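Local coordinates for S12 family peptidase (Streptomyces sp. 82F2, PDB 3WWX), which probably cleaves amide bonds with selectivity for D-configured substrates, as a serine hydrolase of the S12 peptidase family with a beta-lactamase-like fold, at residues V51-I54 with T55-F58; S159-N162 with F163-G167; V337-A340 with E341-T345; A9-Q12 with A13-A16; A116-A119 with K120-P124. All blocks are in the same frame, centred on the assembly; numbering follows the deposited sequence.

Interaction 1 (V51-I54 with T55-F58); sequences VGSI and TKTF
With its chi1 at -59°, Thr-55 sets OG1 opposite its carbonyl carbon and next to its own backbone N, so that hydroxyl and amide both face the carbonyl of Gly-52. The sequence Ser-53, Ile-54, Thr-55, Lys-56 matches the SxxK motif of the serine beta-lactamase clan, whose serine is the nucleophile in relatives, so Ser-53 probably plays that part here; it sits where strand 49-50 passes through a loop into helix 55-68. Gly-52 O is gripped twice: OG1 of Thr-55 donates to it at 2.8 Å, in the carbonyl plane, and Thr-55 N at 2.9 Å with a nearly straight N-H (168°). The hydroxyl also accepts from Met-240 N, which ties the turn to a neighbouring loop. The next bonds span three residues: Lys-56 N to Ser-53 O at 2.9 Å and Thr-57 N to Ile-54 O at 3.0 Å, both with the donor above the carbonyl plane.

Lys-56 runs extended until a bend at its last torsion, which brings NZ back to 4.0 Å from Ser-53 CB. NZ bonds to Tyr-158 OH, Asn-160 OD1 and Ala-237 O, while Ser-53 OG bonds to Gly-304 N, and Gly-304 lines the diamine pocket. Further along, Ile-54 and Phe-58 run alongside each other, one turn apart, with CG2 of Ile-54 4.1 Å from CE1 of Phe-58. The Phe-58 ring, stacked with Phe-250, also turns its edge to the main chain: CD1 lies 3.6 Å from Ile-54 O, which is near the ring plane.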
loop_
_atom_site.group_PDB
_atom_site.type_symbol
_atom_site.label_atom_id
_atom_site.label_comp_id
_atom_site.label_asym_id
_atom_site.label_seq_id
_atom_site.Cartn_x
_atom_site.Cartn_y
_atom_site.Cartn_z
ATOM N N VAL A 51 3.401 1.248 -6.626
ATOM C CA VAL A 51 2.732 0.213 -5.826
ATOM C C VAL A 51 1.621 0.768 -4.938
ATOM O O VAL A 51 0.930 0.009 -4.249
ATOM C CB VAL A 51 3.732 -0.589 -4.984
ATOM C CG1 VAL A 51 4.861 -1.091 -5.847
ATOM C CG2 VAL A 51 4.281 0.239 -3.825
ATOM N N GLY A 52 1.431 2.079 -4.978
ATOM C CA GLY A 52 0.397 2.688 -4.156
ATOM C C GLY A 52 0.445 2.252 -2.704
ATOM O O GLY A 52 1.510 2.209 -2.099
ATOM N N SER A 53 -0.730 1.904 -2.186
ATOM C CA SER A 53 -0.987 1.575 -0.789
ATOM C C SER A 53 -0.104 0.471 -0.195
ATOM O O SER A 53 0.010 0.338 1.028
ATOM C CB SER A 53 -2.462 1.148 -0.711
ATOM O OG SER A 53 -3.245 1.856 -1.683
ATOM N N ILE A 54 0.498 -0.360 -1.042
ATOM C CA ILE A 54 1.477 -1.334 -0.572
ATOM C C ILE A 54 2.605 -0.661 0.227
ATOM O O ILE A 54 3.205 -1.267 1.126
ATOM C CB ILE A 54 1.977 -2.155 -1.766
ATOM C CG1 ILE A 54 0.943 -3.215 -2.136
ATOM C CG2 ILE A 54 3.344 -2.794 -1.504
ATOM C CD1 ILE A 54 1.146 -3.796 -3.526
ATOM N N THR A 55 2.866 0.609 -0.072
ATOM C CA THR A 55 3.834 1.393 0.688
ATOM C C THR A 55 3.565 1.310 2.177
ATOM O O THR A 55 4.495 1.314 2.994
ATOM C CB THR A 55 3.770 2.865 0.258
ATOM O OG1 THR A 55 4.044 2.983 -1.149
ATOM C CG2 THR A 55 4.756 3.727 1.032
ATOM N N LYS A 56 2.293 1.235 2.553
ATOM C CA LYS A 56 1.922 1.179 3.958
ATOM C C LYS A 56 2.618 0.045 4.704
ATOM O O LYS A 56 2.925 0.188 5.878
ATOM C CB LYS A 56 0.418 1.034 4.113
ATOM C CG LYS A 56 -0.356 2.272 3.719
ATOM C CD LYS A 56 -1.827 2.152 4.094
ATOM C CE LYS A 56 -2.601 3.426 3.791
ATOM N NZ LYS A 56 -2.710 3.706 2.351
ATOM N N THR A 57 2.827 -1.101 4.062
ATOM C CA THR A 57 3.478 -2.199 4.764
ATOM C C THR A 57 4.921 -1.834 5.109
ATOM O O THR A 57 5.423 -2.198 6.181
ATOM C CB THR A 57 3.449 -3.477 3.934
ATOM O OG1 THR A 57 2.126 -3.712 3.458
ATOM C CG2 THR A 57 3.903 -4.650 4.779
ATOM N N PHE A 58 5.590 -1.111 4.210
ATOM C CA PHE A 58 6.949 -0.644 4.479
ATOM C C PHE A 58 6.954 0.329 5.660
ATOM O O PHE A 58 7.764 0.225 6.575
ATOM C CB PHE A 58 7.555 0.014 3.243
ATOM C CG PHE A 58 7.837 -0.948 2.117
ATOM C CD1 PHE A 58 6.839 -1.282 1.210
ATOM C CD2 PHE A 58 9.087 -1.509 1.952
ATOM C CE1 PHE A 58 7.077 -2.161 0.158
ATOM C CE2 PHE A 58 9.323 -2.408 0.895
ATOM C CZ PHE A 58 8.329 -2.718 0.003
#

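Interaction 2 (S159-N162 with F163-G167); sequences SNTN and FVLAG
Phe-163 follows Asn-162 directly, and CD1 of its ring comes within 4.1 Å of Asn-162 CB. Its backbone N gives the first of two bonds to Asn-160 O, at 3.1 Å and from above the carbonyl plane, whereas the ring itself packs on Lys-56 and Thr-59 of helix 55-68. Val-164 N supplies the second bond to Asn-160 O, at 3.2 Å and in the carbonyl plane. Val-164 CG2 rests 3.6 Å from the same oxygen because it lies beside its own backbone N. Leu-165 N makes the straightest bond of the turn, 2.9 Å to Thr-161 O with an N-H angle of 175°. Its side chain runs alongside that of Thr-161, CD1 to CG2 at 4.0 Å, and both lean toward helix 136-144. Ala-166 N closes the next step on Asn-162 O at 3.0 Å. At the start, Ser-159 is the N-cap: its OG accepts a weak bond from Thr-161 N and also bonds to Ile-108 O. Asn-160 sends OD1 to Lys-56 NZ and ND2 to Thr-112 OG1, which fixes the rotation of its amide. With Tyr-158 just before this helix, the arrangement matches the YxN motif of the serine beta-lactamase clan.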
loop_
_atom_site.group_PDB
_atom_site.type_symbol
_atom_site.label_atom_id
_atom_site.label_comp_id
_atom_site.label_asym_id
_atom_site.label_seq_id
_atom_site.Cartn_x
_atom_site.Cartn_y
_atom_site.Cartn_z
ATOM N N SER A 159 -7.933 4.901 6.067
ATOM C CA SER A 159 -7.643 6.327 5.948
ATOM C C SER A 159 -6.181 6.578 5.626
ATOM O O SER A 159 -5.280 6.124 6.340
ATOM C CB SER A 159 -7.993 7.054 7.250
ATOM O OG SER A 159 -7.542 8.393 7.177
ATOM N N ASN A 160 -5.954 7.286 4.531
ATOM C CA ASN A 160 -4.592 7.551 4.100
ATOM C C ASN A 160 -3.891 8.494 5.065
ATOM O O ASN A 160 -2.666 8.452 5.192
ATOM C CB ASN A 160 -4.625 8.080 2.671
ATOM C CG ASN A 160 -5.009 7.002 1.694
ATOM O OD1 ASN A 160 -4.389 5.942 1.680
ATOM N ND2 ASN A 160 -6.083 7.204 0.961
ATOM N N THR A 161 -4.652 9.336 5.767
ATOM C CA THR A 161 -4.053 10.252 6.737
ATOM C C THR A 161 -3.326 9.473 7.815
ATOM O O THR A 161 -2.302 9.924 8.337
ATOM C CB THR A 161 -5.117 11.126 7.406
ATOM O OG1 THR A 161 -6.018 11.596 6.399
ATOM C CG2 THR A 161 -4.463 12.324 8.094
ATOM N N ASN A 162 -3.820 8.291 8.136
ATOM C CA ASN A 162 -3.185 7.491 9.175
ATOM C C ASN A 162 -1.739 7.211 8.866
ATOM O O ASN A 162 -0.910 7.255 9.778
ATOM C CB ASN A 162 -3.913 6.176 9.364
ATOM C CG ASN A 162 -5.195 6.341 10.141
ATOM O OD1 ASN A 162 -5.277 7.197 11.024
ATOM N ND2 ASN A 162 -6.187 5.529 9.838
ATOM N N PHE A 163 -1.419 6.940 7.601
ATOM C CA PHE A 163 -0.045 6.589 7.247
ATOM C C PHE A 163 0.821 7.784 6.913
ATOM O O PHE A 163 2.030 7.709 7.087
ATOM C CB PHE A 163 -0.007 5.487 6.198
ATOM C CG PHE A 163 -0.180 4.121 6.818
ATOM C CD1 PHE A 163 -1.421 3.721 7.304
ATOM C CD2 PHE A 163 0.888 3.261 6.956
ATOM C CE1 PHE A 163 -1.588 2.507 7.929
ATOM C CE2 PHE A 163 0.717 2.028 7.576
ATOM C CZ PHE A 163 -0.522 1.649 8.057
ATOM N N VAL A 164 0.235 8.905 6.506
ATOM C CA VAL A 164 0.995 10.149 6.485
ATOM C C VAL A 164 1.448 10.526 7.910
ATOM O O VAL A 164 2.616 10.873 8.121
ATOM C CB VAL A 164 0.198 11.271 5.805
ATOM C CG1 VAL A 164 0.952 12.588 5.866
ATOM C CG2 VAL A 164 -0.080 10.885 4.360
ATOM N N LEU A 165 0.547 10.449 8.879
ATOM C CA LEU A 165 0.907 10.649 10.286
ATOM C C LEU A 165 1.976 9.643 10.723
ATOM O O LEU A 165 2.946 10.015 11.382
ATOM C CB LEU A 165 -0.339 10.528 11.156
ATOM C CG LEU A 165 -1.299 11.708 10.998
ATOM C CD1 LEU A 165 -2.641 11.385 11.551
ATOM C CD2 LEU A 165 -0.710 12.970 11.648
ATOM N N ALA A 166 1.828 8.374 10.346
ATOM C CA ALA A 166 2.812 7.370 10.742
ATOM C C ALA A 166 4.206 7.742 10.217
ATOM O O ALA A 166 5.214 7.579 10.919
ATOM C CB ALA A 166 2.389 6.012 10.248
ATOM N N GLY A 167 4.290 8.237 8.986
ATOM C CA GLY A 167 5.540 8.717 8.442
ATOM C C GLY A 167 6.109 9.863 9.261
ATOM O O GLY A 167 7.316 9.947 9.479
#

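Interaction 3 (V337-A340 with E341-T345); sequences VIEA and EFCGT
Glu-339 and Thr-345 meet at the close of helix 334-343, the C-terminal helix of the beta-lactamase-type domain, which packs against strands 308-315 and 320-326. Backbone bonds come first. Glu-341 N to Val-337 O and Phe-342 N to Ile-338 O (2.9 Å) are regular four-residue steps, and so is Cys-343 N to Glu-339 O. Then the ladder frays: Gly-344, whose phi of 70° is positive, gives Ala-340 O only a weak bond with an N-H angle of 126°, and Thr-345 N makes a weak one, 3.4 Å, to Glu-339 O. Ala-340 CA in turn approaches Thr-345 O at 3.4 Å in a C-H...O contact.

Apolar packing lies on the sheet side of the helix, where Ile-338 CG2 touches Phe-342 CD2 at 3.9 Å. One face of the Phe-342 ring is overlain toward its rim by Glu-341 CG. The covalent link is the disulfide from Cys-343 to Cys-294, which ties the helix end to the loop after strand 288-291.

The side-chain polar bond depends on the bend of Glu-339 at chi2 (-83°), which brings its carboxylate back toward the helix end. OE1 also bonds to Ser-293 OG, and on its anti lone pair it accepts from Thr-345 OG1 at 3.0 Å.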
loop_
_atom_site.group_PDB
_atom_site.type_symbol
_atom_site.label_atom_id
_atom_site.label_comp_id
_atom_site.label_asym_id
_atom_site.label_seq_id
_atom_site.Cartn_x
_atom_site.Cartn_y
_atom_site.Cartn_z
ATOM N N VAL A 337 -6.787 -12.911 -9.859
ATOM C CA VAL A 337 -5.398 -13.316 -10.012
ATOM C C VAL A 337 -4.926 -14.042 -8.746
ATOM O O VAL A 337 -4.234 -15.056 -8.823
ATOM C CB VAL A 337 -4.489 -12.096 -10.311
ATOM C CG1 VAL A 337 -3.043 -12.534 -10.453
ATOM C CG2 VAL A 337 -4.958 -11.390 -11.611
ATOM N N ILE A 338 -5.317 -13.511 -7.597
ATOM C CA ILE A 338 -4.966 -14.097 -6.300
ATOM C C ILE A 338 -5.581 -15.488 -6.157
ATOM O O ILE A 338 -4.892 -16.451 -5.780
ATOM C CB ILE A 338 -5.385 -13.173 -5.150
ATOM C CG1 ILE A 338 -4.571 -11.862 -5.189
ATOM C CG2 ILE A 338 -5.185 -13.856 -3.804
ATOM C CD1 ILE A 338 -5.156 -10.738 -4.335
ATOM N N GLU A 339 -6.863 -15.611 -6.486
ATOM C CA GLU A 339 -7.532 -16.903 -6.419
ATOM C C GLU A 339 -6.918 -17.897 -7.394
ATOM O O GLU A 339 -6.755 -19.074 -7.066
ATOM C CB GLU A 339 -9.029 -16.744 -6.679
ATOM C CG GLU A 339 -9.814 -16.307 -5.486
ATOM C CD GLU A 339 -10.198 -17.446 -4.557
ATOM O OE1 GLU A 339 -10.146 -18.617 -4.993
ATOM O OE2 GLU A 339 -10.576 -17.146 -3.421
ATOM N N ALA A 340 -6.566 -17.452 -8.595
ATOM C CA ALA A 340 -5.969 -18.349 -9.577
ATOM C C ALA A 340 -4.647 -18.906 -9.052
ATOM O O ALA A 340 -4.374 -20.112 -9.105
ATOM C CB ALA A 340 -5.759 -17.631 -10.879
ATOM N N GLU A 341 -3.824 -18.021 -8.510
ATOM C CA GLU A 341 -2.505 -18.421 -8.061
ATOM C C GLU A 341 -2.564 -19.322 -6.837
ATOM O O GLU A 341 -1.889 -20.362 -6.809
ATOM C CB GLU A 341 -1.654 -17.186 -7.760
ATOM C CG GLU A 341 -0.249 -17.494 -7.218
ATOM C CD GLU A 341 0.600 -18.337 -8.157
ATOM O OE1 GLU A 341 1.457 -19.096 -7.669
ATOM O OE2 GLU A 341 0.462 -18.213 -9.398
ATOM N N PHE A 342 -3.322 -18.944 -5.821
ATOM C CA PHE A 342 -3.282 -19.681 -4.554
ATOM C C PHE A 342 -4.258 -20.850 -4.491
ATOM O O PHE A 342 -4.056 -21.765 -3.696
ATOM C CB PHE A 342 -3.483 -18.739 -3.376
ATOM C CG PHE A 342 -2.331 -17.804 -3.165
ATOM C CD1 PHE A 342 -1.202 -18.209 -2.476
ATOM C CD2 PHE A 342 -2.364 -16.527 -3.688
ATOM C CE1 PHE A 342 -0.136 -17.344 -2.305
ATOM C CE2 PHE A 342 -1.289 -15.676 -3.541
ATOM C CZ PHE A 342 -0.186 -16.077 -2.842
ATOM N N CYS A 343 -5.298 -20.825 -5.325
ATOM C CA CYS A 343 -6.319 -21.888 -5.317
ATOM C C CYS A 343 -6.507 -22.581 -6.658
ATOM O O CYS A 343 -7.258 -23.565 -6.735
ATOM C CB CYS A 343 -7.657 -21.323 -4.840
ATOM S SG CYS A 343 -7.625 -20.761 -3.137
ATOM N N GLY A 344 -5.829 -22.098 -7.701
ATOM C CA GLY A 344 -5.972 -22.670 -9.031
ATOM C C GLY A 344 -7.320 -22.384 -9.661
ATOM O O GLY A 344 -7.716 -23.061 -10.610
ATOM N N THR A 345 -8.024 -21.384 -9.139
ATOM C CA THR A 345 -9.363 -21.031 -9.598
ATOM C C THR A 345 -9.327 -20.477 -11.022
ATOM O O THR A 345 -8.639 -19.491 -11.305
ATOM C CB THR A 345 -10.009 -19.985 -8.663
ATOM O OG1 THR A 345 -9.975 -20.450 -7.307
ATOM C CG2 THR A 345 -11.461 -19.712 -9.061
#

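Interaction 4 (A9-Q12 with A13-A16); sequences ATQQ and ALEA
Gln-11 and Glu-15 join across one turn of helix 8-19, while Ala-13 and Leu-14 fill the side that faces the protein. On the tight side, Ala-13 is buried and packs against Val-337 and Ala-340 of helix 334-343, where its methyl lets the two helices come close. Thr-10 strengthens the junction by hydrogen-bonding through OG1 to Glu-341 OE2. Leu-14, also buried, packs on Ala-25 and Ala-27 of strand 24-31 and on Ala-40 of strand 36-41. Beneath them the backbone is regular, as in Glu-15 N to Gln-11 O at 3.0 Å and Ala-16 N to Gln-12 O at 2.9 Å.

Gln-11 marks the boundary, held by strand 36-41: it packs on Trp-36, and its NE2 bonds to Thr-39 O. A bend at chi2 (63°) also brings NE2 to Glu-15 OE2 at 3.2 Å. This bond is modest: its N-H angle is 135°, and although OE2 lies close to the amide plane, the donor stands above the carboxylate plane. The solvent side is looser, with Gln-12, Glu-15 and Ala-16 exposed and Gln-12 stretching away from the turn. N- and C-terminal helices lying together on one face of the antiparallel sheet are typical of the serine beta-lactamase fold.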
loop_
_atom_site.group_PDB
_atom_site.type_symbol
_atom_site.label_atom_id
_atom_site.label_comp_id
_atom_site.label_asym_id
_atom_site.label_seq_id
_atom_site.Cartn_x
_atom_site.Cartn_y
_atom_site.Cartn_z
ATOM N N ALA A 9 -3.245 -21.066 -14.485
ATOM C CA ALA A 9 -4.449 -20.374 -14.051
ATOM C C ALA A 9 -4.147 -18.889 -13.866
ATOM O O ALA A 9 -4.978 -18.026 -14.165
ATOM C CB ALA A 9 -4.966 -20.970 -12.766
ATOM N N THR A 10 -2.958 -18.596 -13.355
ATOM C CA THR A 10 -2.606 -17.201 -13.095
ATOM C C THR A 10 -2.434 -16.454 -14.415
ATOM O O THR A 10 -2.895 -15.323 -14.543
ATOM C CB THR A 10 -1.367 -17.123 -12.241
ATOM O OG1 THR A 10 -1.528 -18.028 -11.146
ATOM C CG2 THR A 10 -1.170 -15.689 -11.693
ATOM N N GLN A 11 -1.796 -17.092 -15.385
ATOM C CA GLN A 11 -1.694 -16.547 -16.744
ATOM C C GLN A 11 -3.082 -16.253 -17.314
ATOM O O GLN A 11 -3.335 -15.176 -17.862
ATOM C CB GLN A 11 -0.942 -17.527 -17.640
ATOM C CG GLN A 11 -0.764 -17.039 -19.077
ATOM C CD GLN A 11 0.074 -15.772 -19.162
ATOM O OE1 GLN A 11 1.156 -15.692 -18.571
ATOM N NE2 GLN A 11 -0.406 -14.789 -19.926
ATOM N N GLN A 12 -4.001 -17.196 -17.156
ATOM C CA GLN A 12 -5.370 -17.016 -17.603
ATOM C C GLN A 12 -6.015 -15.791 -16.956
ATOM O O GLN A 12 -6.768 -15.053 -17.590
ATOM C CB GLN A 12 -6.157 -18.281 -17.245
ATOM C CG GLN A 12 -7.364 -18.602 -18.072
ATOM C CD GLN A 12 -7.819 -20.037 -17.823
ATOM O OE1 GLN A 12 -7.006 -20.961 -17.843
ATOM N NE2 GLN A 12 -9.107 -20.221 -17.551
ATOM N N ALA A 13 -5.724 -15.573 -15.671
ATOM C CA ALA A 13 -6.309 -14.465 -14.929
ATOM C C ALA A 13 -5.752 -13.117 -15.413
ATOM O O ALA A 13 -6.463 -12.126 -15.437
ATOM C CB ALA A 13 -6.075 -14.640 -13.426
ATOM N N LEU A 14 -4.495 -13.104 -15.817
ATOM C CA LEU A 14 -3.933 -11.910 -16.443
ATOM C C LEU A 14 -4.642 -11.629 -17.765
ATOM O O LEU A 14 -4.975 -10.474 -18.075
ATOM C CB LEU A 14 -2.441 -12.064 -16.702
ATOM C CG LEU A 14 -1.534 -12.240 -15.473
ATOM C CD1 LEU A 14 -0.099 -12.391 -15.882
ATOM C CD2 LEU A 14 -1.703 -11.067 -14.507
ATOM N N GLU A 15 -4.852 -12.686 -18.556
ATOM C CA GLU A 15 -5.572 -12.525 -19.815
ATOM C C GLU A 15 -7.002 -12.021 -19.593
ATOM O O GLU A 15 -7.502 -11.182 -20.352
ATOM C CB GLU A 15 -5.598 -13.841 -20.590
ATOM C CG GLU A 15 -4.239 -14.392 -20.952
ATOM C CD GLU A 15 -3.503 -13.592 -21.991
ATOM O OE1 GLU A 15 -4.083 -12.623 -22.532
ATOM O OE2 GLU A 15 -2.329 -13.937 -22.275
ATOM N N ALA A 16 -7.670 -12.491 -18.545
ATOM C CA ALA A 16 -9.002 -11.981 -18.228
ATOM C C ALA A 16 -9.010 -10.484 -17.899
ATOM O O ALA A 16 -9.936 -9.756 -18.264
ATOM C CB ALA A 16 -9.625 -12.767 -17.103
#

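Interaction 5 (A116-A119 with K120-P124); sequences AFQA and KVFGP. With DIA (octane 1,8-diamine), chain B.
Phe-117 presents one ring face to Val-121 and an edge to Phe-122. Val-121 CG2 sits over that face, 3.9 Å from the ring centroid and 15° off the normal, a CH-pi contact displaced a little toward the rim. Phe-117 reaches it because its ring leaves opposite the backbone N (chi1 -172°) and swings along the helix toward the following turn. Phe-122 CE2 meets the edge, 3.8 Å from Phe-117 CE2 and in the plane of the Phe-117 ring. The two ring planes are 64° apart with centroids 5.9 Å apart, so the pair is oblique. Val-121 lies next to both rings, since its CG1 stands over one face of Phe-122 while CG2 covers Phe-117. Trp-134 and Tyr-111 add edge-to-face partners to Phe-117.

The helix ends beneath this group. Gln-118 O accepts from Phe-122 N at 2.9 Å and from Gly-123 N at 3.2 Å, two donors that finish the last turn. At the outer side, a water bridges Ala-116 O and Lys-120 NZ, donating to the first and accepting from the second.

Phe-122 also touches the ligand. Octane 1,8-diamine donates from N1 to Phe-122 O at 2.9 Å, and its C4 lies 3.8 Å from CE1, oblique to the ring. The residue that follows helix 115-121 thus forms part of the wall of the diamine pocket, beside His-306.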
loop_
_atom_site.group_PDB
_atom_site.type_symbol
_atom_site.label_atom_id
_atom_site.label_comp_id
_atom_site.label_asym_id
_atom_site.label_seq_id
_atom_site.Cartn_x
_atom_site.Cartn_y
_atom_site.Cartn_z
ATOM N N ALA A 116 -12.161 19.215 -2.102
ATOM C CA ALA A 116 -11.208 20.046 -2.846
ATOM C C ALA A 116 -9.978 19.246 -3.269
ATOM O O ALA A 116 -9.474 19.378 -4.400
ATOM C CB ALA A 116 -10.803 21.255 -2.036
ATOM N N PHE A 117 -9.495 18.383 -2.383
ATOM C CA PHE A 117 -8.371 17.518 -2.751
ATOM C C PHE A 117 -8.742 16.643 -3.933
ATOM O O PHE A 117 -7.951 16.471 -4.872
ATOM C CB PHE A 117 -7.962 16.638 -1.562
ATOM C CG PHE A 117 -6.686 15.846 -1.791
ATOM C CD1 PHE A 117 -5.429 16.391 -1.505
ATOM C CD2 PHE A 117 -6.743 14.575 -2.313
ATOM C CE1 PHE A 117 -4.261 15.651 -1.731
ATOM C CE2 PHE A 117 -5.571 13.840 -2.549
ATOM C CZ PHE A 117 -4.349 14.385 -2.248
ATOM N N GLN A 118 -9.936 16.079 -3.898
ATOM C CA GLN A 118 -10.369 15.229 -4.998
ATOM C C GLN A 118 -10.450 15.996 -6.306
ATOM O O GLN A 118 -10.119 15.479 -7.359
ATOM C CB GLN A 118 -11.736 14.645 -4.711
ATOM C CG GLN A 118 -11.753 13.628 -3.590
ATOM C CD GLN A 118 -12.955 12.714 -3.679
ATOM O OE1 GLN A 118 -13.711 12.568 -2.720
ATOM N NE2 GLN A 118 -13.133 12.088 -4.829
ATOM N N ALA A 119 -10.927 17.223 -6.251
ATOM C CA ALA A 119 -11.018 18.015 -7.468
ATOM C C ALA A 119 -9.659 18.288 -8.085
ATOM O O ALA A 119 -9.541 18.389 -9.314
ATOM C CB ALA A 119 -11.743 19.320 -7.183
ATOM N N LYS A 120 -8.633 18.428 -7.254
ATOM C CA LYS A 120 -7.288 18.717 -7.743
ATOM C C LYS A 120 -6.553 17.464 -8.191
ATOM O O LYS A 120 -5.771 17.527 -9.118
ATOM C CB LYS A 120 -6.448 19.412 -6.667
ATOM C CG LYS A 120 -6.866 20.848 -6.369
ATOM C CD LYS A 120 -5.838 21.471 -5.437
ATOM C CE LYS A 120 -6.174 22.887 -5.028
ATOM N NZ LYS A 120 -7.336 22.920 -4.103
ATOM N N VAL A 121 -6.813 16.334 -7.537
ATOM C CA VAL A 121 -5.955 15.164 -7.671
ATOM C C VAL A 121 -6.597 13.981 -8.381
ATOM O O VAL A 121 -5.916 13.264 -9.122
ATOM C CB VAL A 121 -5.436 14.740 -6.274
ATOM C CG1 VAL A 121 -4.603 13.440 -6.361
ATOM C CG2 VAL A 121 -4.607 15.834 -5.701
ATOM N N PHE A 122 -7.889 13.757 -8.177
ATOM C CA PHE A 122 -8.528 12.539 -8.699
ATOM C C PHE A 122 -9.373 12.726 -9.936
ATOM O O PHE A 122 -9.636 11.758 -10.667
ATOM C CB PHE A 122 -9.298 11.841 -7.581
ATOM C CG PHE A 122 -8.390 11.298 -6.501
ATOM C CD1 PHE A 122 -7.299 10.499 -6.827
ATOM C CD2 PHE A 122 -8.586 11.621 -5.179
ATOM C CE1 PHE A 122 -6.452 10.015 -5.851
ATOM C CE2 PHE A 122 -7.744 11.135 -4.201
ATOM C CZ PHE A 122 -6.674 10.347 -4.534
ATOM N N GLY A 123 -9.788 13.953 -10.197
ATOM C CA GLY A 123 -10.573 14.242 -11.387
ATOM C C GLY A 123 -9.724 14.885 -12.464
ATOM O O GLY A 123 -8.502 14.855 -12.392
ATOM N N PRO A 124 -10.369 15.500 -13.464
ATOM C CA PRO A 124 -9.613 16.144 -14.545
ATOM C C PRO A 124 -8.640 17.239 -14.077
ATOM O O PRO A 124 -7.668 17.527 -14.783
ATOM C CB PRO A 124 -10.715 16.711 -15.451
ATOM C CG PRO A 124 -11.892 15.812 -15.197
ATOM C CD PRO A 124 -11.820 15.488 -13.729
HETATM N N1 DIA B . -9.295 8.909 -10.500
HETATM C C1 DIA B . -7.906 9.223 -10.430
HETATM C C2 DIA B . -6.947 8.089 -10.136
HETATM C C3 DIA B . -7.486 7.028 -9.234
HETATM C C4 DIA B . -6.794 6.829 -7.902
HETATM C C5 DIA B . -6.271 5.428 -7.727
HETATM C C6 DIA B . -7.281 4.345 -8.013
HETATM C C7 DIA B . -6.653 2.988 -7.985
HETATM C C8 DIA B . -7.749 1.960 -8.050
HETATM N N8 DIA B . -7.188 0.739 -8.513
HETATM O O HOH W 1 -10.097 21.974 -5.440
#

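Interactions 1 and 2 are the buried pair, one about 3 Å and the other about 11 Å from the chain centre. They touch through the Lys-56 and Asn-160 side chains and combine the SxxK and YxN sequences, so polar groups are held deep in the fold. Interactions 3 and 4 lie about 9 Å apart (centres) on the opposite side of the chain's centre from interaction 2 and hold the terminal helices together; small alanines and one buried threonine-glutamate bond serve there, with glutamine, glutamate and threonine on the outer surface. Interaction 5, partly buried, relies on aromatic packing and borders the ligand; its nearest atoms are about 6 Å from those of interaction 2.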